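PDB 4U63: DNA photolyase from Agrobacterium tumefaciens, which uses light energy, gathered by a folate antenna, to drive flavin-dependent splitting of cyclobutane pyrimidine dimers in ultraviolet-damaged DNA as a class III photolyase. Local coordinates for residues W117-D122 with L151-R156; F302-L307 with D393-S398. All coordinates share one frame; numbering follows the deposited sequence.

How the contacts relate
Contact 1 lies toward the surface of the N-terminal alpha/beta domain, whereas contact 2 is buried in the helical FAD-binding domain; their centres are about 12 Å apart. In both, a tyrosine hydroxyl is hydrogen-bonded to a carboxylate across the contact, but the surroundings differ: arginines and sulfate ions in contact 1, apolar groups and the flavin in contact 2. The two meet where the domains join. NE2 of His152 lies 3.1 Å from ND1 of His305, a probable hydrogen bond, and Asp122 packs on Leu307 and Pro396. Helix 287-309, which supplies one side of contact 2, also touches the 151-156 loop through Phe308.

Contact 1: residues W117-D122 with L151-R156; sequences WNRRYD and LHEPSR. With SO4 (sulfate ion), chain D; SO4 (sulfate ion), chain E.
Just past the C-terminal end of strand 114-118, in the parallel five-stranded sheet of the alpha/beta domain of photolyases, Arg119 and Tyr121 reach across to Glu153, Pro154 and Arg156 in the loop that follows the edge strand 142-146. Glu153 OE2 is the shared acceptor. Tyr121 OH donates to Glu153 OE2 at 2.7 Å, on the syn side but 32° out of the carboxylate plane, while OE2 itself lies at the edge of the phenol ring. A bend at chi2 (-76°) of Glu153 turns the carboxylate toward the tyrosine. Arg119 NH1 adds a salt bridge to Glu153 OE2 at 3.4 Å; its hydrogen bond is weak, and the guanidinium and carboxylate planes stand nearly perpendicular. Nearer the backbone end of the ring, CD2 of Tyr121 packs against CD of Pro154 at 3.8 Å, and Met126 and Leu150 also touch this tyrosine.

The extended chains of Arg119 and Arg156 bring their guanidinium groups to the sulfate of chain D, probably taken from the crystallisation liquor. This anion, together with Glu153, would offset the charge of two arginines whose NH1 (Arg119) and NH2 (Arg156) are 4.1 Å apart. A hydrogen bond between Arg119 NE and Ser145 OG helps to fix the rotation of that group. Arg119 presents its edge to the chain D sulfate, with NH1 bound to O4 at 3.0 Å and NH2 to O1 at 2.7 Å, the latter nearly straight at 167°. Arg156 instead directs both NH1 and NH2 at O3 of that sulfate, with NH2 at 3.1 Å. The chain E sulfate binds Arg119 alone of the two arginines, its O4 lying 3.0 Å from Arg119 NH2.

Contact 2: residues F302-L307 with D393-S398; sequences FCYHLL and DADPAS. With FAD (flavin-adenine dinucleotide), chain C.
The FAD pocket is bordered here by helix 287-309 and the 393-398 loop, joined through Tyr304, Asp395 and Ala397. Tyr304 OH donates to Asp395 OD2 at 2.6 Å from the syn side, with ring and carboxylate planes 77° apart. Asp395 CG is anti to the backbone N (chi1 -175°), which directs the carboxylate toward Tyr304; its other oxygen, OD1, accepts from Ala397 N at 2.9 Å and Ser398 N at 3.0 Å, from opposite faces of the carboxylate plane. This capping pair holds the start of helix 398-407. CB of Ala397 sits over the centre of the phenol face in a CH-pi contact, 3.6 Å from the centroid. With its CG anti to the backbone N (chi1 -178°), Leu307 extends its isobutyl group to the same methyl, CD2 lying 3.8 Å from CB of Ala397.

Toward the flavin, backbone groups make the bonds: FAD N3 donates to Asp393 O at 2.8 Å, and Asp395 N donates to FAD O4 at 3.0 Å. SG of Cys303 lies 3.7 Å from C2A of the adenine. Beyond these contacts, helix 398-407 packs on helix 287-309 through Ala401 and Trp405, while Gln149 and Leu150, following strand 142-146, touch Tyr304.

Contact 1: residues W117-D122 with L151-R156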
loop_
_atom_site.group_PDB
_atom_site.type_symbol
_atom_site.label_atom_id
_atom_site.label_comp_id
_atom_site.label_asym_id
_atom_site.label_seq_id
_atom_site.Cartn_x
_atom_site.Cartn_y
_atom_site.Cartn_z
ATOM N N TRP A 117 -4.141 14.577 -15.930
ATOM C CA TRP A 117 -3.779 13.504 -15.032
ATOM C C TRP A 117 -4.475 13.639 -13.685
ATOM O O TRP A 117 -4.983 14.699 -13.328
ATOM C CB TRP A 117 -2.254 13.423 -14.837
ATOM C CG TRP A 117 -1.550 14.647 -14.229
ATOM C CD1 TRP A 117 -1.642 15.104 -12.933
ATOM C CD2 TRP A 117 -0.608 15.509 -14.886
ATOM N NE1 TRP A 117 -0.830 16.208 -12.761
ATOM C CE2 TRP A 117 -0.189 16.477 -13.942
ATOM C CE3 TRP A 117 -0.089 15.567 -16.187
ATOM C CZ2 TRP A 117 0.731 17.489 -14.259
ATOM C CZ3 TRP A 117 0.826 16.569 -16.502
ATOM C CH2 TRP A 117 1.226 17.519 -15.538
ATOM N N ASN A 118 -4.503 12.534 -12.957
ATOM C CA ASN A 118 -4.962 12.538 -11.587
ATOM C C ASN A 118 -3.801 12.856 -10.672
ATOM O O ASN A 118 -2.707 12.295 -10.813
ATOM C CB ASN A 118 -5.587 11.197 -11.245
ATOM C CG ASN A 118 -6.863 10.968 -12.018
ATOM O OD1 ASN A 118 -7.774 11.797 -11.967
ATOM N ND2 ASN A 118 -6.936 9.875 -12.751
ATOM N N ARG A 119 -4.051 13.764 -9.736
ATOM C CA ARG A 119 -3.032 14.194 -8.788
ATOM C C ARG A 119 -2.513 13.006 -7.994
ATOM O O ARG A 119 -3.266 12.054 -7.696
ATOM C CB ARG A 119 -3.598 15.231 -7.821
ATOM C CG ARG A 119 -3.928 16.541 -8.475
ATOM C CD ARG A 119 -4.742 17.423 -7.555
ATOM N NE ARG A 119 -5.286 18.548 -8.300
ATOM C CZ ARG A 119 -6.343 19.267 -7.935
ATOM N NH1 ARG A 119 -7.014 18.994 -6.811
ATOM N NH2 ARG A 119 -6.739 20.273 -8.709
ATOM N N ARG A 120 -1.224 13.058 -7.698
ATOM C CA ARG A 120 -0.576 12.107 -6.809
ATOM C C ARG A 120 -0.011 12.944 -5.697
ATOM O O ARG A 120 0.556 14.003 -5.937
ATOM C CB ARG A 120 0.495 11.278 -7.520
ATOM C CG ARG A 120 1.598 12.067 -8.193
ATOM C CD ARG A 120 2.465 11.154 -9.029
ATOM N NE ARG A 120 3.350 11.900 -9.920
ATOM C CZ ARG A 120 4.238 11.347 -10.747
ATOM N NH1 ARG A 120 4.379 10.026 -10.808
ATOM N NH2 ARG A 120 4.991 12.122 -11.522
ATOM N N TYR A 121 -0.173 12.471 -4.475
ATOM C CA TYR A 121 0.030 13.319 -3.318
ATOM C C TYR A 121 1.291 13.018 -2.528
ATOM O O TYR A 121 1.552 13.681 -1.543
ATOM C CB TYR A 121 -1.198 13.264 -2.434
ATOM C CG TYR A 121 -2.429 13.887 -3.066
ATOM C CD1 TYR A 121 -3.286 13.137 -3.854
ATOM C CD2 TYR A 121 -2.742 15.217 -2.860
ATOM C CE1 TYR A 121 -4.417 13.693 -4.426
ATOM C CE2 TYR A 121 -3.867 15.786 -3.432
ATOM C CZ TYR A 121 -4.704 15.015 -4.213
ATOM O OH TYR A 121 -5.825 15.561 -4.777
ATOM N N ASP A 122 2.064 12.024 -2.956
ATOM C CA ASP A 122 3.414 11.855 -2.436
ATOM C C ASP A 122 4.229 13.080 -2.871
ATOM O O ASP A 122 4.197 13.456 -4.046
ATOM C CB ASP A 122 4.059 10.549 -2.915
ATOM C CG ASP A 122 4.216 10.480 -4.416
ATOM O OD1 ASP A 122 3.203 10.297 -5.124
ATOM O OD2 ASP A 122 5.359 10.597 -4.893
ATOM N N LEU A 151 -9.539 11.220 -0.021
ATOM C CA LEU A 151 -10.778 11.857 0.420
ATOM C C LEU A 151 -10.580 13.310 0.814
ATOM O O LEU A 151 -11.503 14.121 0.671
ATOM C CB LEU A 151 -11.352 11.108 1.622
ATOM C CG LEU A 151 -11.781 9.662 1.395
ATOM C CD1 LEU A 151 -12.176 9.026 2.714
ATOM C CD2 LEU A 151 -12.921 9.614 0.400
ATOM N N HIS A 152 -9.394 13.644 1.314
ATOM C CA HIS A 152 -9.108 15.025 1.764
ATOM C C HIS A 152 -7.962 15.607 0.957
ATOM O O HIS A 152 -7.246 14.881 0.266
ATOM C CB HIS A 152 -8.809 15.053 3.276
ATOM C CG HIS A 152 -7.364 14.868 3.623
ATOM N ND1 HIS A 152 -6.724 13.657 3.514
ATOM C CD2 HIS A 152 -6.436 15.742 4.086
ATOM C CE1 HIS A 152 -5.464 13.785 3.883
ATOM N NE2 HIS A 152 -5.263 15.040 4.236
ATOM N N GLU A 153 -7.801 16.924 1.059
ATOM C CA GLU A 153 -6.737 17.647 0.390
ATOM C C GLU A 153 -5.694 17.984 1.453
ATOM O O GLU A 153 -5.940 18.844 2.277
ATOM C CB GLU A 153 -7.289 18.917 -0.274
ATOM C CG GLU A 153 -7.883 18.703 -1.667
ATOM C CD GLU A 153 -6.825 18.515 -2.770
ATOM O OE1 GLU A 153 -5.790 19.213 -2.758
ATOM O OE2 GLU A 153 -7.029 17.680 -3.669
ATOM N N PRO A 154 -4.542 17.270 1.456
ATOM C CA PRO A 154 -3.609 17.500 2.570
ATOM C C PRO A 154 -3.058 18.914 2.668
ATOM O O PRO A 154 -2.738 19.344 3.761
ATOM C CB PRO A 154 -2.465 16.501 2.320
ATOM C CG PRO A 154 -2.669 15.956 0.962
ATOM C CD PRO A 154 -4.101 16.154 0.590
ATOM N N SER A 155 -2.968 19.624 1.544
ATOM C CA SER A 155 -2.417 20.977 1.556
ATOM C C SER A 155 -3.422 22.027 2.036
ATOM O O SER A 155 -3.040 23.157 2.305
ATOM C CB SER A 155 -1.897 21.363 0.170
ATOM O OG SER A 155 -2.956 21.575 -0.740
ATOM N N ARG A 156 -4.693 21.663 2.134
ATOM C CA ARG A 156 -5.736 22.599 2.546
ATOM C C ARG A 156 -6.335 22.305 3.922
ATOM O O ARG A 156 -6.700 23.226 4.642
ATOM C CB ARG A 156 -6.845 22.606 1.496
ATOM C CG ARG A 156 -6.372 22.965 0.090
ATOM C CD ARG A 156 -7.553 23.059 -0.864
ATOM N NE ARG A 156 -7.156 22.874 -2.263
ATOM C CZ ARG A 156 -7.953 22.425 -3.241
ATOM N NH1 ARG A 156 -9.224 22.089 -3.001
ATOM N NH2 ARG A 156 -7.475 22.298 -4.478
HETATM S S SO4 D . -9.877 21.547 -7.317
HETATM O O1 SO4 D . -8.629 22.032 -7.935
HETATM O O2 SO4 D . -10.990 21.693 -8.276
HETATM O O3 SO4 D . -10.162 22.360 -6.118
HETATM O O4 SO4 D . -9.739 20.126 -6.928
HETATM S S SO4 E . -4.727 22.199 -11.890
HETATM O O1 SO4 E . -4.206 23.564 -12.093
HETATM O O2 SO4 E . -5.543 21.765 -13.035
HETATM O O3 SO4 E . -3.567 21.300 -11.723
HETATM O O4 SO4 E . -5.577 22.174 -10.681
#

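Contact 2: residues F302-L307 with D393-S398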
loop_
_atom_site.group_PDB
_atom_site.type_symbol
_atom_site.label_atom_id
_atom_site.label_comp_id
_atom_site.label_asym_id
_atom_site.label_seq_id
_atom_site.Cartn_x
_atom_site.Cartn_y
_atom_site.Cartn_z
ATOM N N PHE A 302 -4.651 9.770 6.839
ATOM C CA PHE A 302 -3.795 10.383 7.837
ATOM C C PHE A 302 -2.320 10.170 7.499
ATOM O O PHE A 302 -1.508 11.082 7.663
ATOM C CB PHE A 302 -4.132 9.824 9.217
ATOM C CG PHE A 302 -3.440 10.519 10.350
ATOM C CD1 PHE A 302 -3.503 11.907 10.488
ATOM C CD2 PHE A 302 -2.747 9.780 11.327
ATOM C CE1 PHE A 302 -2.865 12.548 11.550
ATOM C CE2 PHE A 302 -2.124 10.419 12.388
ATOM C CZ PHE A 302 -2.180 11.809 12.499
ATOM N N CYS A 303 -1.973 8.972 7.026
ATOM C CA CYS A 303 -0.588 8.702 6.611
ATOM C C CYS A 303 -0.141 9.669 5.506
ATOM O O CYS A 303 0.987 10.194 5.543
ATOM C CB CYS A 303 -0.424 7.248 6.169
ATOM S SG CYS A 303 -0.567 6.060 7.528
ATOM N N TYR A 304 -1.024 9.912 4.531
ATOM C CA TYR A 304 -0.740 10.878 3.463
ATOM C C TYR A 304 -0.651 12.318 3.996
ATOM O O TYR A 304 0.156 13.108 3.510
ATOM C CB TYR A 304 -1.749 10.757 2.312
ATOM C CG TYR A 304 -1.348 9.706 1.306
ATOM C CD1 TYR A 304 -0.526 10.031 0.236
ATOM C CD2 TYR A 304 -1.768 8.386 1.430
ATOM C CE1 TYR A 304 -0.137 9.079 -0.683
ATOM C CE2 TYR A 304 -1.381 7.429 0.509
ATOM C CZ TYR A 304 -0.573 7.787 -0.547
ATOM O OH TYR A 304 -0.168 6.870 -1.470
ATOM N N HIS A 305 -1.477 12.644 4.990
ATOM C CA HIS A 305 -1.410 13.962 5.647
ATOM C C HIS A 305 -0.036 14.190 6.264
ATOM O O HIS A 305 0.583 15.253 6.092
ATOM C CB HIS A 305 -2.500 14.062 6.719
ATOM C CG HIS A 305 -2.773 15.450 7.161
ATOM N ND1 HIS A 305 -3.529 16.330 6.424
ATOM C CD2 HIS A 305 -2.383 16.120 8.263
ATOM C CE1 HIS A 305 -3.590 17.488 7.048
ATOM N NE2 HIS A 305 -2.914 17.382 8.172
ATOM N N LEU A 306 0.433 13.185 6.996
ATOM C CA LEU A 306 1.734 13.244 7.652
ATOM C C LEU A 306 2.877 13.320 6.641
ATOM O O LEU A 306 3.825 14.083 6.834
ATOM C CB LEU A 306 1.920 12.033 8.581
ATOM C CG LEU A 306 0.988 11.957 9.795
ATOM C CD1 LEU A 306 1.321 10.721 10.596
ATOM C CD2 LEU A 306 1.068 13.189 10.685
ATOM N N LEU A 307 2.788 12.544 5.563
ATOM C CA LEU A 307 3.807 12.594 4.504
ATOM C C LEU A 307 3.870 13.971 3.834
ATOM O O LEU A 307 4.962 14.501 3.574
ATOM C CB LEU A 307 3.565 11.510 3.457
ATOM C CG LEU A 307 4.599 11.428 2.333
ATOM C CD1 LEU A 307 5.980 11.042 2.867
ATOM C CD2 LEU A 307 4.142 10.453 1.270
ATOM N N ASP A 393 1.065 -3.980 -1.651
ATOM C CA ASP A 393 0.426 -2.704 -1.246
ATOM C C ASP A 393 1.391 -1.619 -0.798
ATOM O O ASP A 393 0.945 -0.584 -0.277
ATOM C CB ASP A 393 -0.691 -2.925 -0.179
ATOM C CG ASP A 393 -0.166 -3.365 1.199
ATOM O OD1 ASP A 393 1.031 -3.197 1.538
ATOM O OD2 ASP A 393 -0.986 -3.903 1.969
ATOM N N ALA A 394 2.700 -1.820 -1.016
ATOM C CA ALA A 394 3.691 -0.846 -0.576
ATOM C C ALA A 394 3.260 0.563 -0.950
ATOM O O ALA A 394 3.002 0.857 -2.126
ATOM C CB ALA A 394 5.056 -1.155 -1.159
ATOM N N ASP A 395 3.203 1.433 0.057
ATOM C CA ASP A 395 2.723 2.794 -0.120
ATOM C C ASP A 395 3.713 3.762 0.532
ATOM O O ASP A 395 4.131 3.540 1.672
ATOM C CB ASP A 395 1.318 2.918 0.472
ATOM C CG ASP A 395 0.713 4.258 0.224
ATOM O OD1 ASP A 395 1.057 5.195 0.984
ATOM O OD2 ASP A 395 -0.082 4.377 -0.746
ATOM N N PRO A 396 4.101 4.835 -0.184
ATOM C CA PRO A 396 5.141 5.736 0.351
ATOM C C PRO A 396 4.730 6.495 1.623
ATOM O O PRO A 396 5.590 6.946 2.371
ATOM C CB PRO A 396 5.385 6.709 -0.807
ATOM C CG PRO A 396 4.105 6.712 -1.564
ATOM C CD PRO A 396 3.586 5.318 -1.483
ATOM N N ALA A 397 3.431 6.635 1.860
ATOM C CA ALA A 397 2.942 7.268 3.071
ATOM C C ALA A 397 2.688 6.235 4.161
ATOM O O ALA A 397 3.176 6.370 5.276
ATOM C CB ALA A 397 1.683 8.032 2.772
ATOM N N SER A 398 1.926 5.188 3.843
ATOM C CA SER A 398 1.499 4.254 4.891
ATOM C C SER A 398 2.611 3.385 5.447
ATOM O O SER A 398 2.642 3.114 6.639
ATOM C CB SER A 398 0.354 3.382 4.405
ATOM O OG SER A 398 -0.732 4.174 3.995
HETATM P PA FAD C . -8.544 -3.350 6.001
HETATM O O1A FAD C . -8.554 -3.696 7.454
HETATM O O2A FAD C . -9.587 -3.942 5.113
HETATM O O5B FAD C . -8.526 -1.747 5.919
HETATM C C5B FAD C . -9.041 -1.034 4.788
HETATM C C4B FAD C . -8.015 -0.068 4.214
HETATM O O4B FAD C . -7.624 0.907 5.179
HETATM C C3B FAD C . -6.731 -0.736 3.780
HETATM O O3B FAD C . -6.859 -1.372 2.498
HETATM C C2B FAD C . -5.758 0.423 3.802
HETATM O O2B FAD C . -5.846 1.208 2.611
HETATM C C1B FAD C . -6.244 1.244 4.970
HETATM N N9A FAD C . -5.529 0.973 6.237
HETATM C C8A FAD C . -5.885 0.072 7.170
HETATM N N7A FAD C . -5.040 0.097 8.221
HETATM C C5A FAD C . -4.120 1.054 7.975
HETATM C C6A FAD C . -2.948 1.578 8.680
HETATM N N6A FAD C . -2.601 1.078 9.883
HETATM N N1A FAD C . -2.249 2.563 8.072
HETATM C C2A FAD C . -2.598 3.052 6.860
HETATM N N3A FAD C . -3.668 2.609 6.166
HETATM C C4A FAD C . -4.444 1.628 6.668
HETATM N N1 FAD C . -0.681 -0.217 4.407
HETATM C C2 FAD C . -0.549 0.042 3.087
HETATM O O2 FAD C . -1.596 0.277 2.442
HETATM N N3 FAD C . 0.662 0.054 2.475
HETATM C C4 FAD C . 1.814 -0.189 3.151
HETATM O O4 FAD C . 2.936 -0.161 2.581
HETATM C C4X FAD C . 1.741 -0.490 4.594
HETATM N N5 FAD C . 2.838 -0.775 5.356
HETATM C C5X FAD C . 2.718 -1.021 6.694
HETATM C C6 FAD C . 3.835 -1.281 7.477
HETATM C C7 FAD C . 3.722 -1.548 8.845
HETATM C C7M FAD C . 4.950 -1.831 9.681
HETATM C C8 FAD C . 2.387 -1.563 9.482
HETATM C C8M FAD C . 2.203 -1.839 10.959
HETATM C C9 FAD C . 1.281 -1.309 8.715
HETATM C C9A FAD C . 1.371 -1.034 7.348
HETATM N N10 FAD C . 0.212 -0.778 6.556
HETATM C C10 FAD C . 0.380 -0.497 5.190
HETATM C "C1'" FAD C . -1.135 -0.707 7.137
HETATM C "C2'" FAD C . -2.005 -1.943 7.188
HETATM O "O2'" FAD C . -1.289 -2.998 7.841
HETATM C "C3'" FAD C . -2.486 -2.365 5.814
HETATM O "O3'" FAD C . -3.138 -1.286 5.151
HETATM C "C4'" FAD C . -3.453 -3.539 5.967
HETATM O "O4'" FAD C . -2.732 -4.680 6.426
HETATM C "C5'" FAD C . -4.104 -3.834 4.631
HETATM O "O5'" FAD C . -5.020 -4.936 4.714
HETATM P P FAD C . -6.557 -4.692 4.316
HETATM O O1P FAD C . -7.268 -5.996 4.407
HETATM O O2P FAD C . -6.648 -3.990 2.990
HETATM O O3P FAD C . -7.046 -3.695 5.477
#